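Local structure of dephospho-CoA kinase (Campylobacter jejuni subsp. jejuni serotype O:2, 4ZO4) at residues Lys145-Met148 and Gln149-Leu153; Arg161-Ser164 and Gln165-Ile168; Asn183-Ala186 and Asp187-Glu191; Lys18-Phe21 and Ile22-Asn26; Asn81-Ala84 and Lys85-Glu89. The protein probably catalyses the ATP-dependent phosphorylation of the 3'-hydroxyl of dephospho-coenzyme A, the last step in making coenzyme A. All coordinates share one frame; numbering follows the deposited sequence.

Contact 1: Lys145-Met148 and Gln149-Leu153; sequences KRIM and QRDKL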
loop_
_atom_site.group_PDB
_atom_site.type_symbol
_atom_site.label_atom_id
_atom_site.label_comp_id
_atom_site.label_asym_id
_atom_site.label_seq_id
_atom_site.Cartn_x
_atom_site.Cartn_y
_atom_site.Cartn_z
ATOM N N LYS A 145 -15.470 -20.514 -6.021
ATOM C CA LYS A 145 -15.971 -21.806 -5.531
ATOM C C LYS A 145 -15.357 -22.953 -6.329
ATOM O O LYS A 145 -15.017 -24.006 -5.783
ATOM C CB LYS A 145 -17.509 -21.908 -5.622
ATOM C CG LYS A 145 -18.326 -20.617 -5.464
ATOM C CD LYS A 145 -18.320 -20.077 -4.038
ATOM C CE LYS A 145 -19.526 -19.187 -3.781
ATOM N NZ LYS A 145 -20.048 -19.378 -2.401
ATOM N N ARG A 146 -15.211 -22.733 -7.628
ATOM C CA ARG A 146 -14.578 -23.705 -8.478
ATOM C C ARG A 146 -13.085 -23.862 -8.175
ATOM O O ARG A 146 -12.489 -24.853 -8.555
ATOM C CB ARG A 146 -14.818 -23.360 -9.955
ATOM C CG ARG A 146 -16.274 -23.522 -10.439
ATOM C CD ARG A 146 -16.792 -24.959 -10.344
ATOM N NE ARG A 146 -17.555 -25.385 -11.523
ATOM C CZ ARG A 146 -17.027 -25.906 -12.643
ATOM N NH1 ARG A 146 -15.710 -26.059 -12.779
ATOM N NH2 ARG A 146 -17.821 -26.269 -13.648
ATOM N N ILE A 147 -12.473 -22.895 -7.504
ATOM C CA ILE A 147 -11.070 -23.025 -7.105
ATOM C C ILE A 147 -10.909 -23.855 -5.822
ATOM O O ILE A 147 -9.927 -24.588 -5.666
ATOM C CB ILE A 147 -10.404 -21.644 -6.924
ATOM C CG1 ILE A 147 -10.325 -20.899 -8.269
ATOM C CG2 ILE A 147 -9.005 -21.799 -6.335
ATOM C CD1 ILE A 147 -9.904 -19.443 -8.156
HETATM N N MSE A 148 -11.854 -23.728 -4.899
HETATM C CA MSE A 148 -11.830 -24.500 -3.639
HETATM C C MSE A 148 -12.040 -25.966 -3.928
HETATM O O MSE A 148 -11.300 -26.782 -3.417
HETATM C CB MSE A 148 -12.863 -24.004 -2.612
HETATM C CG MSE A 148 -12.442 -22.665 -2.028
HETATM SE SE MSE A 148 -13.971 -21.721 -1.229
HETATM C CE MSE A 148 -14.108 -22.783 0.417
ATOM N N GLN A 149 -13.042 -26.296 -4.748
ATOM C CA GLN A 149 -13.268 -27.682 -5.226
ATOM C C GLN A 149 -12.032 -28.279 -5.903
ATOM O O GLN A 149 -11.367 -29.137 -5.343
ATOM C CB GLN A 149 -14.410 -27.750 -6.257
ATOM C CG GLN A 149 -15.800 -27.377 -5.762
ATOM C CD GLN A 149 -16.817 -27.223 -6.900
ATOM O OE1 GLN A 149 -16.494 -27.385 -8.087
ATOM N NE2 GLN A 149 -18.056 -26.898 -6.536
ATOM N N ARG A 150 -11.742 -27.800 -7.112
ATOM C CA ARG A 150 -10.682 -28.336 -7.960
ATOM C C ARG A 150 -9.339 -28.369 -7.239
ATOM O O ARG A 150 -8.670 -29.398 -7.215
ATOM C CB ARG A 150 -10.575 -27.484 -9.239
ATOM C CG ARG A 150 -9.349 -27.741 -10.105
ATOM C CD ARG A 150 -9.592 -28.772 -11.187
ATOM N NE ARG A 150 -8.327 -29.340 -11.661
ATOM C CZ ARG A 150 -7.463 -28.733 -12.481
ATOM N NH1 ARG A 150 -6.348 -29.365 -12.847
ATOM N NH2 ARG A 150 -7.693 -27.502 -12.939
ATOM N N ASP A 151 -8.952 -27.241 -6.650
ATOM C CA ASP A 151 -7.609 -27.098 -6.103
ATOM C C ASP A 151 -7.549 -27.469 -4.628
ATOM O O ASP A 151 -6.470 -27.447 -4.039
ATOM C CB ASP A 151 -7.066 -25.683 -6.374
ATOM C CG ASP A 151 -7.112 -25.299 -7.882
ATOM O OD1 ASP A 151 -7.235 -26.212 -8.725
ATOM O OD2 ASP A 151 -6.994 -24.091 -8.233
ATOM N N LYS A 152 -8.697 -27.832 -4.041
ATOM C CA LYS A 152 -8.781 -28.310 -2.633
ATOM C C LYS A 152 -8.249 -27.313 -1.583
ATOM O O LYS A 152 -7.398 -27.656 -0.750
ATOM C CB LYS A 152 -8.086 -29.682 -2.469
ATOM C CG LYS A 152 -9.030 -30.861 -2.263
ATOM C CD LYS A 152 -9.515 -31.462 -3.577
ATOM C CE LYS A 152 -10.649 -32.455 -3.342
ATOM N NZ LYS A 152 -11.240 -32.939 -4.618
ATOM N N LEU A 153 -8.761 -26.086 -1.611
ATOM C CA LEU A 153 -8.243 -25.023 -0.720
ATOM C C LEU A 153 -9.309 -24.405 0.164
ATOM O O LEU A 153 -10.493 -24.519 -0.076
ATOM C CB LEU A 153 -7.579 -23.894 -1.521
ATOM C CG LEU A 153 -6.580 -24.262 -2.622
ATOM C CD1 LEU A 153 -6.657 -23.263 -3.769
ATOM C CD2 LEU A 153 -5.164 -24.341 -2.066
#

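Contact 2: Arg161-Ser164 and Gln165-Ile168; sequences RLDS and QIDI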
loop_
_atom_site.group_PDB
_atom_site.type_symbol
_atom_site.label_atom_id
_atom_site.label_comp_id
_atom_site.label_asym_id
_atom_site.label_seq_id
_atom_site.Cartn_x
_atom_site.Cartn_y
_atom_site.Cartn_z
ATOM N N ARG A 161 -5.210 -17.012 -4.613
ATOM C CA ARG A 161 -5.025 -17.517 -5.901
ATOM C C ARG A 161 -5.843 -16.712 -6.891
ATOM O O ARG A 161 -5.351 -16.327 -7.953
ATOM C CB ARG A 161 -5.430 -18.992 -5.932
ATOM C CG ARG A 161 -4.782 -19.690 -7.106
ATOM C CD ARG A 161 -4.828 -21.176 -6.976
ATOM N NE ARG A 161 -3.596 -21.782 -7.469
ATOM C CZ ARG A 161 -3.490 -23.067 -7.787
ATOM N NH1 ARG A 161 -4.543 -23.875 -7.684
ATOM N NH2 ARG A 161 -2.331 -23.547 -8.227
ATOM N N LEU A 162 -7.104 -16.483 -6.549
ATOM C CA LEU A 162 -8.024 -15.713 -7.402
ATOM C C LEU A 162 -7.549 -14.286 -7.648
ATOM O O LEU A 162 -7.666 -13.738 -8.769
ATOM C CB LEU A 162 -9.429 -15.644 -6.754
ATOM C CG LEU A 162 -10.541 -15.015 -7.602
ATOM C CD1 LEU A 162 -10.488 -15.541 -9.019
ATOM C CD2 LEU A 162 -11.897 -15.365 -7.078
ATOM N N ASP A 163 -7.062 -13.644 -6.598
ATOM C CA ASP A 163 -6.608 -12.269 -6.755
ATOM C C ASP A 163 -5.438 -12.184 -7.715
ATOM O O ASP A 163 -5.332 -11.247 -8.487
ATOM C CB ASP A 163 -6.206 -11.704 -5.407
ATOM C CG ASP A 163 -7.403 -11.316 -4.551
ATOM O OD1 ASP A 163 -8.491 -10.954 -5.087
ATOM O OD2 ASP A 163 -7.238 -11.378 -3.319
ATOM N N SER A 164 -4.535 -13.144 -7.647
ATOM C CA SER A 164 -3.354 -13.077 -8.462
ATOM C C SER A 164 -3.752 -13.295 -9.899
ATOM O O SER A 164 -3.333 -12.546 -10.774
ATOM C CB SER A 164 -2.330 -14.098 -8.019
ATOM O OG SER A 164 -2.916 -15.366 -7.991
ATOM N N GLN A 165 -4.608 -14.280 -10.145
ATOM C CA GLN A 165 -5.158 -14.473 -11.491
ATOM C C GLN A 165 -5.806 -13.212 -12.004
ATOM O O GLN A 165 -5.561 -12.815 -13.128
ATOM C CB GLN A 165 -6.137 -15.628 -11.527
ATOM C CG GLN A 165 -5.474 -16.978 -11.250
ATOM C CD GLN A 165 -6.488 -18.099 -11.019
ATOM O OE1 GLN A 165 -7.657 -17.989 -11.395
ATOM N NE2 GLN A 165 -6.039 -19.185 -10.395
ATOM N N ILE A 166 -6.587 -12.522 -11.178
ATOM C CA ILE A 166 -7.224 -11.289 -11.683
ATOM C C ILE A 166 -6.179 -10.253 -12.081
ATOM O O ILE A 166 -6.229 -9.679 -13.169
ATOM C CB ILE A 166 -8.187 -10.672 -10.690
ATOM C CG1 ILE A 166 -9.311 -11.667 -10.350
ATOM C CG2 ILE A 166 -8.815 -9.416 -11.294
ATOM C CD1 ILE A 166 -10.137 -11.253 -9.132
ATOM N N ASP A 167 -5.216 -10.048 -11.193
ATOM C CA ASP A 167 -4.096 -9.180 -11.488
ATOM C C ASP A 167 -3.351 -9.596 -12.795
ATOM O O ASP A 167 -3.084 -8.742 -13.646
ATOM C CB ASP A 167 -3.187 -9.077 -10.239
ATOM C CG ASP A 167 -3.926 -8.420 -9.044
ATOM O OD1 ASP A 167 -4.869 -7.666 -9.326
ATOM O OD2 ASP A 167 -3.617 -8.665 -7.851
ATOM N N ILE A 168 -3.059 -10.891 -12.968
ATOM C CA ILE A 168 -2.454 -11.386 -14.213
ATOM C C ILE A 168 -3.234 -10.913 -15.459
ATOM O O ILE A 168 -2.637 -10.353 -16.404
ATOM C CB ILE A 168 -2.338 -12.926 -14.232
ATOM C CG1 ILE A 168 -1.190 -13.390 -13.334
ATOM C CG2 ILE A 168 -2.022 -13.431 -15.631
ATOM C CD1 ILE A 168 -1.276 -14.853 -12.958
#

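Contact 3: Asn183-Ala186 and Asp187-Glu191; sequences NSYA and DFRQE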
loop_
_atom_site.group_PDB
_atom_site.type_symbol
_atom_site.label_atom_id
_atom_site.label_comp_id
_atom_site.label_asym_id
_atom_site.label_seq_id
_atom_site.Cartn_x
_atom_site.Cartn_y
_atom_site.Cartn_z
ATOM N N ASN A 183 -3.950 -25.532 -24.498
ATOM C CA ASN A 183 -3.974 -26.912 -24.942
ATOM C C ASN A 183 -2.723 -27.636 -24.424
ATOM O O ASN A 183 -2.099 -27.164 -23.473
ATOM C CB ASN A 183 -4.110 -26.943 -26.464
ATOM C CG ASN A 183 -4.768 -28.214 -26.965
ATOM O OD1 ASN A 183 -4.129 -29.254 -27.067
ATOM N ND2 ASN A 183 -6.034 -28.134 -27.294
ATOM N N SER A 184 -2.350 -28.753 -25.054
ATOM C CA SER A 184 -1.254 -29.605 -24.586
ATOM C C SER A 184 0.136 -28.967 -24.635
ATOM O O SER A 184 0.337 -27.913 -25.247
ATOM C CB SER A 184 -1.201 -30.865 -25.447
ATOM O OG SER A 184 -0.779 -30.546 -26.761
ATOM N N TYR A 185 1.095 -29.656 -24.018
ATOM C CA TYR A 185 2.505 -29.247 -24.024
ATOM C C TYR A 185 2.963 -29.007 -25.445
ATOM O O TYR A 185 3.464 -27.937 -25.801
ATOM C CB TYR A 185 3.379 -30.357 -23.422
ATOM C CG TYR A 185 4.240 -29.933 -22.257
ATOM C CD1 TYR A 185 4.118 -30.566 -21.013
ATOM C CD2 TYR A 185 5.176 -28.912 -22.391
ATOM C CE1 TYR A 185 4.903 -30.192 -19.939
ATOM C CE2 TYR A 185 5.965 -28.533 -21.320
ATOM C CZ TYR A 185 5.821 -29.177 -20.096
ATOM O OH TYR A 185 6.603 -28.813 -19.025
ATOM N N ALA A 186 2.761 -30.043 -26.248
ATOM C CA ALA A 186 3.273 -30.142 -27.611
ATOM C C ALA A 186 2.816 -28.967 -28.446
ATOM O O ALA A 186 3.604 -28.317 -29.132
ATOM C CB ALA A 186 2.778 -31.441 -28.225
ATOM N N ASP A 187 1.515 -28.719 -28.377
ATOM C CA ASP A 187 0.894 -27.630 -29.108
ATOM C C ASP A 187 1.463 -26.275 -28.657
ATOM O O ASP A 187 1.694 -25.385 -29.468
ATOM C CB ASP A 187 -0.614 -27.689 -28.886
ATOM C CG ASP A 187 -1.384 -26.820 -29.841
ATOM O OD1 ASP A 187 -1.317 -27.108 -31.053
ATOM O OD2 ASP A 187 -2.097 -25.882 -29.384
ATOM N N PHE A 188 1.693 -26.117 -27.358
ATOM C CA PHE A 188 2.268 -24.876 -26.867
ATOM C C PHE A 188 3.641 -24.651 -27.483
ATOM O O PHE A 188 3.930 -23.545 -27.943
ATOM C CB PHE A 188 2.362 -24.868 -25.339
ATOM C CG PHE A 188 3.212 -23.760 -24.797
ATOM C CD1 PHE A 188 2.947 -22.433 -25.138
ATOM C CD2 PHE A 188 4.272 -24.032 -23.936
ATOM C CE1 PHE A 188 3.731 -21.395 -24.648
ATOM C CE2 PHE A 188 5.063 -23.005 -23.449
ATOM C CZ PHE A 188 4.792 -21.683 -23.810
ATOM N N ARG A 189 4.463 -25.698 -27.503
ATOM C CA ARG A 189 5.817 -25.601 -28.064
ATOM C C ARG A 189 5.818 -25.180 -29.531
ATOM O O ARG A 189 6.716 -24.467 -29.968
ATOM C CB ARG A 189 6.579 -26.936 -27.978
ATOM C CG ARG A 189 6.560 -27.623 -26.619
ATOM C CD ARG A 189 7.657 -28.674 -26.470
ATOM N NE ARG A 189 7.422 -29.439 -25.245
ATOM C CZ ARG A 189 8.348 -29.811 -24.362
ATOM N NH1 ARG A 189 9.630 -29.507 -24.530
ATOM N NH2 ARG A 189 7.977 -30.486 -23.279
ATOM N N GLN A 190 4.843 -25.651 -30.301
ATOM C CA GLN A 190 4.793 -25.321 -31.720
ATOM C C GLN A 190 4.601 -23.828 -31.861
ATOM O O GLN A 190 5.296 -23.171 -32.666
ATOM C CB GLN A 190 3.651 -26.058 -32.441
ATOM C CG GLN A 190 3.851 -26.182 -33.954
ATOM C CD GLN A 190 2.543 -26.312 -34.720
ATOM O OE1 GLN A 190 2.265 -27.333 -35.353
ATOM N NE2 GLN A 190 1.734 -25.271 -34.665
ATOM N N GLU A 191 3.671 -23.306 -31.051
ATOM C CA GLU A 191 3.284 -21.896 -31.112
ATOM C C GLU A 191 4.483 -20.994 -30.863
ATOM O O GLU A 191 4.669 -19.986 -31.548
ATOM C CB GLU A 191 2.143 -21.584 -30.123
ATOM C CG GLU A 191 1.629 -20.138 -30.160
ATOM C CD GLU A 191 1.060 -19.713 -31.509
ATOM O OE1 GLU A 191 0.297 -20.506 -32.103
ATOM O OE2 GLU A 191 1.357 -18.580 -31.975
#

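Contact 4: Lys18-Phe21 and Ile22-Asn26; sequences KSTF and IEIAN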
loop_
_atom_site.group_PDB
_atom_site.type_symbol
_atom_site.label_atom_id
_atom_site.label_comp_id
_atom_site.label_asym_id
_atom_site.label_seq_id
_atom_site.Cartn_x
_atom_site.Cartn_y
_atom_site.Cartn_z
ATOM N N LYS A 18 7.139 -19.308 -19.385
ATOM C CA LYS A 18 8.250 -18.435 -19.652
ATOM C C LYS A 18 9.546 -19.193 -20.011
ATOM O O LYS A 18 10.321 -18.771 -20.887
ATOM C CB LYS A 18 8.480 -17.651 -18.373
ATOM C CG LYS A 18 9.357 -16.424 -18.478
ATOM C CD LYS A 18 9.348 -15.645 -17.159
ATOM C CE LYS A 18 9.671 -16.520 -15.940
ATOM N NZ LYS A 18 10.236 -15.733 -14.813
ATOM N N SER A 19 9.804 -20.297 -19.310
ATOM C CA SER A 19 11.086 -21.002 -19.415
ATOM C C SER A 19 11.128 -21.891 -20.649
ATOM O O SER A 19 12.192 -22.120 -21.234
ATOM C CB SER A 19 11.311 -21.856 -18.186
ATOM O OG SER A 19 10.215 -22.735 -18.025
ATOM N N THR A 20 9.969 -22.421 -21.018
ATOM C CA THR A 20 9.840 -23.185 -22.242
ATOM C C THR A 20 10.034 -22.286 -23.468
ATOM O O THR A 20 10.811 -22.635 -24.361
ATOM C CB THR A 20 8.478 -23.884 -22.311
ATOM O OG1 THR A 20 8.468 -25.016 -21.430
ATOM C CG2 THR A 20 8.177 -24.332 -23.740
ATOM N N PHE A 21 9.355 -21.137 -23.516
ATOM C CA PHE A 21 9.545 -20.190 -24.618
ATOM C C PHE A 21 10.992 -19.775 -24.734
ATOM O O PHE A 21 11.455 -19.433 -25.823
ATOM C CB PHE A 21 8.722 -18.936 -24.453
ATOM C CG PHE A 21 8.881 -17.966 -25.586
ATOM C CD1 PHE A 21 7.909 -17.855 -26.558
ATOM C CD2 PHE A 21 9.997 -17.161 -25.679
ATOM C CE1 PHE A 21 8.060 -16.972 -27.612
ATOM C CE2 PHE A 21 10.150 -16.268 -26.721
ATOM C CZ PHE A 21 9.178 -16.169 -27.684
ATOM N N ILE A 22 11.700 -19.801 -23.612
ATOM C CA ILE A 22 13.144 -19.490 -23.589
ATOM C C ILE A 22 14.034 -20.673 -23.975
ATOM O O ILE A 22 15.038 -20.494 -24.674
ATOM C CB ILE A 22 13.550 -18.924 -22.214
ATOM C CG1 ILE A 22 12.946 -17.509 -22.050
ATOM C CG2 ILE A 22 15.069 -18.926 -22.031
ATOM C CD1 ILE A 22 13.527 -16.458 -22.978
ATOM N N GLU A 23 13.668 -21.877 -23.541
ATOM C CA GLU A 23 14.387 -23.071 -23.953
ATOM C C GLU A 23 14.351 -23.194 -25.478
ATOM O O GLU A 23 15.365 -23.465 -26.116
ATOM C CB GLU A 23 13.788 -24.317 -23.307
ATOM C CG GLU A 23 14.267 -25.614 -23.937
ATOM C CD GLU A 23 15.783 -25.656 -24.084
ATOM O OE1 GLU A 23 16.482 -25.623 -23.045
ATOM O OE2 GLU A 23 16.281 -25.716 -25.234
ATOM N N ILE A 24 13.178 -22.974 -26.048
ATOM C CA ILE A 24 12.985 -23.005 -27.496
ATOM C C ILE A 24 13.684 -21.829 -28.212
ATOM O O ILE A 24 14.252 -21.997 -29.279
ATOM C CB ILE A 24 11.467 -23.065 -27.815
ATOM C CG1 ILE A 24 10.907 -24.437 -27.372
ATOM C CG2 ILE A 24 11.192 -22.792 -29.287
ATOM C CD1 ILE A 24 9.423 -24.464 -27.033
ATOM N N ALA A 25 13.664 -20.636 -27.625
ATOM C CA ALA A 25 14.333 -19.490 -28.243
ATOM C C ALA A 25 15.859 -19.684 -28.311
ATOM O O ALA A 25 16.512 -19.270 -29.281
ATOM C CB ALA A 25 13.990 -18.232 -27.484
ATOM N N ASN A 26 16.423 -20.303 -27.274
ATOM C CA ASN A 26 17.850 -20.587 -27.230
ATOM C C ASN A 26 18.206 -21.578 -28.301
ATOM O O ASN A 26 19.113 -21.346 -29.110
ATOM C CB ASN A 26 18.261 -21.184 -25.882
ATOM C CG ASN A 26 18.429 -20.141 -24.791
ATOM O OD1 ASN A 26 18.505 -20.487 -23.621
ATOM N ND2 ASN A 26 18.500 -18.870 -25.165
#

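Contact 5: Asn81-Ala84 and Lys85-Glu89; sequences NKEA and KKILE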
loop_
_atom_site.group_PDB
_atom_site.type_symbol
_atom_site.label_atom_id
_atom_site.label_comp_id
_atom_site.label_asym_id
_atom_site.label_seq_id
_atom_site.Cartn_x
_atom_site.Cartn_y
_atom_site.Cartn_z
ATOM N N ASN A 81 10.148 -7.038 8.572
ATOM C CA ASN A 81 10.369 -5.623 8.799
ATOM C C ASN A 81 10.044 -4.814 7.574
ATOM O O ASN A 81 10.644 -5.002 6.502
ATOM C CB ASN A 81 11.814 -5.411 9.209
ATOM C CG ASN A 81 12.035 -4.081 9.836
ATOM O OD1 ASN A 81 12.014 -3.048 9.160
ATOM N ND2 ASN A 81 12.260 -4.084 11.142
ATOM N N LYS A 82 9.080 -3.920 7.745
ATOM C CA LYS A 82 8.612 -3.003 6.707
ATOM C C LYS A 82 9.709 -2.020 6.258
ATOM O O LYS A 82 9.846 -1.696 5.084
ATOM C CB LYS A 82 7.394 -2.240 7.241
ATOM C CG LYS A 82 6.434 -1.660 6.210
ATOM C CD LYS A 82 5.150 -1.179 6.891
ATOM C CE LYS A 82 4.175 -0.513 5.922
ATOM N NZ LYS A 82 2.878 -0.165 6.576
ATOM N N GLU A 83 10.498 -1.563 7.202
ATOM C CA GLU A 83 11.533 -0.596 6.926
ATOM C C GLU A 83 12.619 -1.267 6.120
ATOM O O GLU A 83 13.177 -0.663 5.202
ATOM C CB GLU A 83 12.112 -0.041 8.244
ATOM C CG GLU A 83 13.175 1.039 8.072
ATOM C CD GLU A 83 14.161 1.116 9.230
ATOM O OE1 GLU A 83 13.723 1.005 10.392
ATOM O OE2 GLU A 83 15.374 1.297 8.971
ATOM N N ALA A 84 12.936 -2.513 6.466
ATOM C CA ALA A 84 13.968 -3.280 5.745
ATOM C C ALA A 84 13.527 -3.503 4.322
ATOM O O ALA A 84 14.288 -3.333 3.394
ATOM C CB ALA A 84 14.208 -4.603 6.408
ATOM N N LYS A 85 12.276 -3.872 4.156
ATOM C CA LYS A 85 11.733 -4.098 2.849
ATOM C C LYS A 85 11.853 -2.862 1.978
ATOM O O LYS A 85 12.293 -2.951 0.834
ATOM C CB LYS A 85 10.266 -4.500 2.951
ATOM C CG LYS A 85 9.712 -5.188 1.705
ATOM C CD LYS A 85 8.235 -4.893 1.509
ATOM C CE LYS A 85 7.402 -5.132 2.766
ATOM N NZ LYS A 85 5.962 -4.794 2.570
ATOM N N LYS A 86 11.450 -1.698 2.481
ATOM C CA LYS A 86 11.502 -0.514 1.633
ATOM C C LYS A 86 12.942 -0.197 1.308
ATOM O O LYS A 86 13.262 0.145 0.186
ATOM C CB LYS A 86 10.817 0.677 2.267
ATOM C CG LYS A 86 9.305 0.550 2.328
ATOM C CD LYS A 86 8.646 1.831 2.830
ATOM C CE LYS A 86 7.146 1.621 3.088
ATOM N NZ LYS A 86 6.352 2.882 3.255
ATOM N N ILE A 87 13.843 -0.352 2.265
ATOM C CA ILE A 87 15.225 -0.011 1.985
ATOM C C ILE A 87 15.754 -0.925 0.883
ATOM O O ILE A 87 16.396 -0.451 -0.071
ATOM C CB ILE A 87 16.083 -0.039 3.255
ATOM C CG1 ILE A 87 15.695 1.117 4.181
ATOM C CG2 ILE A 87 17.542 0.188 2.939
ATOM C CD1 ILE A 87 16.340 1.020 5.544
ATOM N N LEU A 88 15.455 -2.222 0.976
ATOM C CA LEU A 88 15.925 -3.149 -0.025
ATOM C C LEU A 88 15.397 -2.779 -1.430
ATOM O O LEU A 88 16.168 -2.666 -2.401
ATOM C CB LEU A 88 15.524 -4.565 0.320
ATOM C CG LEU A 88 16.349 -5.555 -0.517
ATOM C CD1 LEU A 88 17.835 -5.440 -0.198
ATOM C CD2 LEU A 88 15.840 -6.972 -0.279
ATOM N N GLU A 89 14.093 -2.559 -1.524
ATOM C CA GLU A 89 13.504 -2.125 -2.779
ATOM C C GLU A 89 14.249 -0.916 -3.339
ATOM O O GLU A 89 14.655 -0.945 -4.485
ATOM C CB GLU A 89 12.021 -1.796 -2.618
ATOM C CG GLU A 89 11.128 -3.014 -2.370
ATOM C CD GLU A 89 9.760 -2.661 -1.753
ATOM O OE1 GLU A 89 9.487 -1.453 -1.480
ATOM O OE2 GLU A 89 8.947 -3.594 -1.508
#

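Contact 1: Lys145-Met148 and Gln149-Leu153
Asp151 N donates to Ile147 O at 3.0 Å. Helix 144-151 ends in a Schellman motif, with Lys152, of positive phi, as its C-prime residue. Leu153 N turns back to Met148 O at 3.2 Å, in the carbonyl plane and on a lone pair, and Lys152 N bonds to Gln149 O. This reversal brings Leu153 back to Ile147, where Leu153 CD1 meets Ile147 CG2 at 3.8 Å. Ile147 CG2 lies anti to the backbone N and also touches Asp151 OD2 at 3.6 Å. The carboxylate of Asp151 is held by a salt bridge to Arg161 on helix 155-172. On the outer side, Gln149, extended beyond CG, crosses Arg146 at a slant, and their amide and guanidinium planes are 21° apart. Gln149 OE1 sits 3.3 Å from Arg146 CD. Met148, a selenomethionine, packs on Leu155 and Ala158 of helix 155-172, and its CG lies 3.3 Å from Leu153 O.

Contact 2: Arg161-Ser164 and Gln165-Ile168
The amide of Gln165 and the guanidinium of Arg161 lie 47° apart in plane and do not stack. Gln165 instead lays its amide nitrogen against the Arg161 chain, with Gln165 NE2 3.6 Å from Arg161 CG. Gln165 CG stands anti to its own carbonyl carbon (chi1 -66°), which carries the extended chain back over Arg161 O. The guanidinium forms a salt bridge with Asp151 of helix 144-151. Arg161 O takes two donors. Gln165 N donates at 3.1 Å, while Ser164 OG hydrogen-bonds to Arg161 O at 2.6 Å from above the carbonyl plane. Ser164 OG also has a hydrogen bond with Ala160 O. All this is one turn after another of helix 155-172, which follows strand 132-136 and precedes strand 177-179 in the chain of a P-loop kinase fold. On another side Leu162 and Ile166 form an apolar pair, Leu162 CG to Ile166 CD1 4.1 Å. Leu162 also packs on Leu162 of the third subunit. The carboxylate of Asp167 forms a salt bridge with Lys86 of the second subunit. Ile168 CG1 lies 3.4 Å from Ser164 O.

Contact 3: Asn183-Ala186 and Asp187-Glu191
Arg189 NH2 lies over one face of the Tyr185 ring, 3.3 Å from Tyr185 CD2 and 3.4 Å from Tyr185 CE2. The ring and guanidinium planes are tilted by 37°, so the guanidinium is not laid flat on the ring. The Arg189 chain is extended from CG to NE, which carries NH2 across to the ring one turn back. The backbone bonds are those of a starting helix. Phe188 N reaches Ser184 O at 3.1 Å, and Arg189 N reaches Tyr185 O at 3.0 Å. Two side chains shape the entry. Ser184 OG accepts a weak bond from Asp187 N at 3.3 Å. Asn183 OD1 accepts from the next residue's amide, Ser184 N, at 2.7 Å. Asn183 CB also touches Asp187 OD2 at 3.7 Å. The Phe188 ring is buried against Ile179 of strand 177-179 and Thr20 of helix 15-27. Ser184 is thus the N-cap of helix 185-200, and Phe188 behind it joins that helix to Thr20, a predicted ATP-binding residue.

Contact 4: Lys18-Phe21 and Ile22-Asn26
Ile24 folds back on Thr20 from its first carbon to its last. Its CB lies 3.5 Å from Thr20 O. CG1 stands anti to the carbonyl carbon (chi1 -68°), which keeps it beside the same oxygen. At the tip, Ile24 CD1 meets Thr20 CG2 at 3.5 Å and is just as near Thr20 O; the two side chains run side by side in the same direction. Thr20 O also takes Ile24 N at 2.9 Å, with the N-H almost in line (173°). Val193 of helix 185-200 packs on Ile24. On the buried side, Phe21 CE2 touches Ala25 CB at 4.4 Å, while Phe115 meets the Phe21 ring edge-to-face. Ile22 packs toward the sheet on Val10 and Phe115; its CG1 lies 3.1 Å from Lys18 O. Among the polar groups, Ser19 OG bonds to Cys16 O. Glu23 N bonds to Ser19 O at 2.7 Å. Lys18, Ser19 and Thr20 belong to the predicted ATP-binding residues, consistent with the helix that follows a P-loop (Walker A motif), as in this kinase family.

Contact 5: Asn81-Ala84 and Lys85-Glu89
The start of helix 82-109 is N-capped by Asn81, whose main chain also opens the helical ladder, with Lys85 N on Asn81 O at 3.1 Å. Asn81 is also the first residue after helix 71-80, so it joins the two helices. The cap itself is made by the side chain. Asn81 OD1 takes Ala84 N at 2.9 Å and a weaker, more bent bond from Glu83 N. With Asn81 CG anti to the backbone N (chi1 -163°), OD1 is brought to these amides. Further along, Leu88 N bonds to Ala84 O at 2.9 Å. Glu83 and Ile87 lie side by side and point the same way. Glu83 OE2 rests 3.6 Å from Ile87 CD1. The carboxylate of Glu83 faces the second subunit, with a salt bridge to Arg161 and a hydrogen bond to Ser164, both of that subunit. Lys85 NZ is paired with Glu89 of the second subunit, and Glu89 with its Lys85. On the inner side, Ala84 and Leu88 pack against helices 47-54 and 71-80. Ala84 meets Phe54 and Ile77, Leu88 meets Leu50 and Leu74, and Ile87 lies on Ile53.

How the contacts relate
Contacts 1 and 2 sit on successive helices, with centres 14 Å apart. They are joined by the Asp151 OD2 to Arg161 NH1 salt bridge (2.5 Å). Ile147 CD1 and Leu162 CD1 pack between them at 4.0 Å. Contacts 3 and 4 form a second pair, 12 Å between centres, where Phe188 CE2 meets Thr20 CG2 at 3.4 Å. Contact 4 holds part of the predicted ATP site. Contact 2 stays off that site: the side chains of Ile168 and Ala15 are about 10 Å apart. Contact 5 is remote within the chain, about 41 Å from contact 3 between centres. Across the subunit interface, though, contact 5 of one copy meets contact 2 of another.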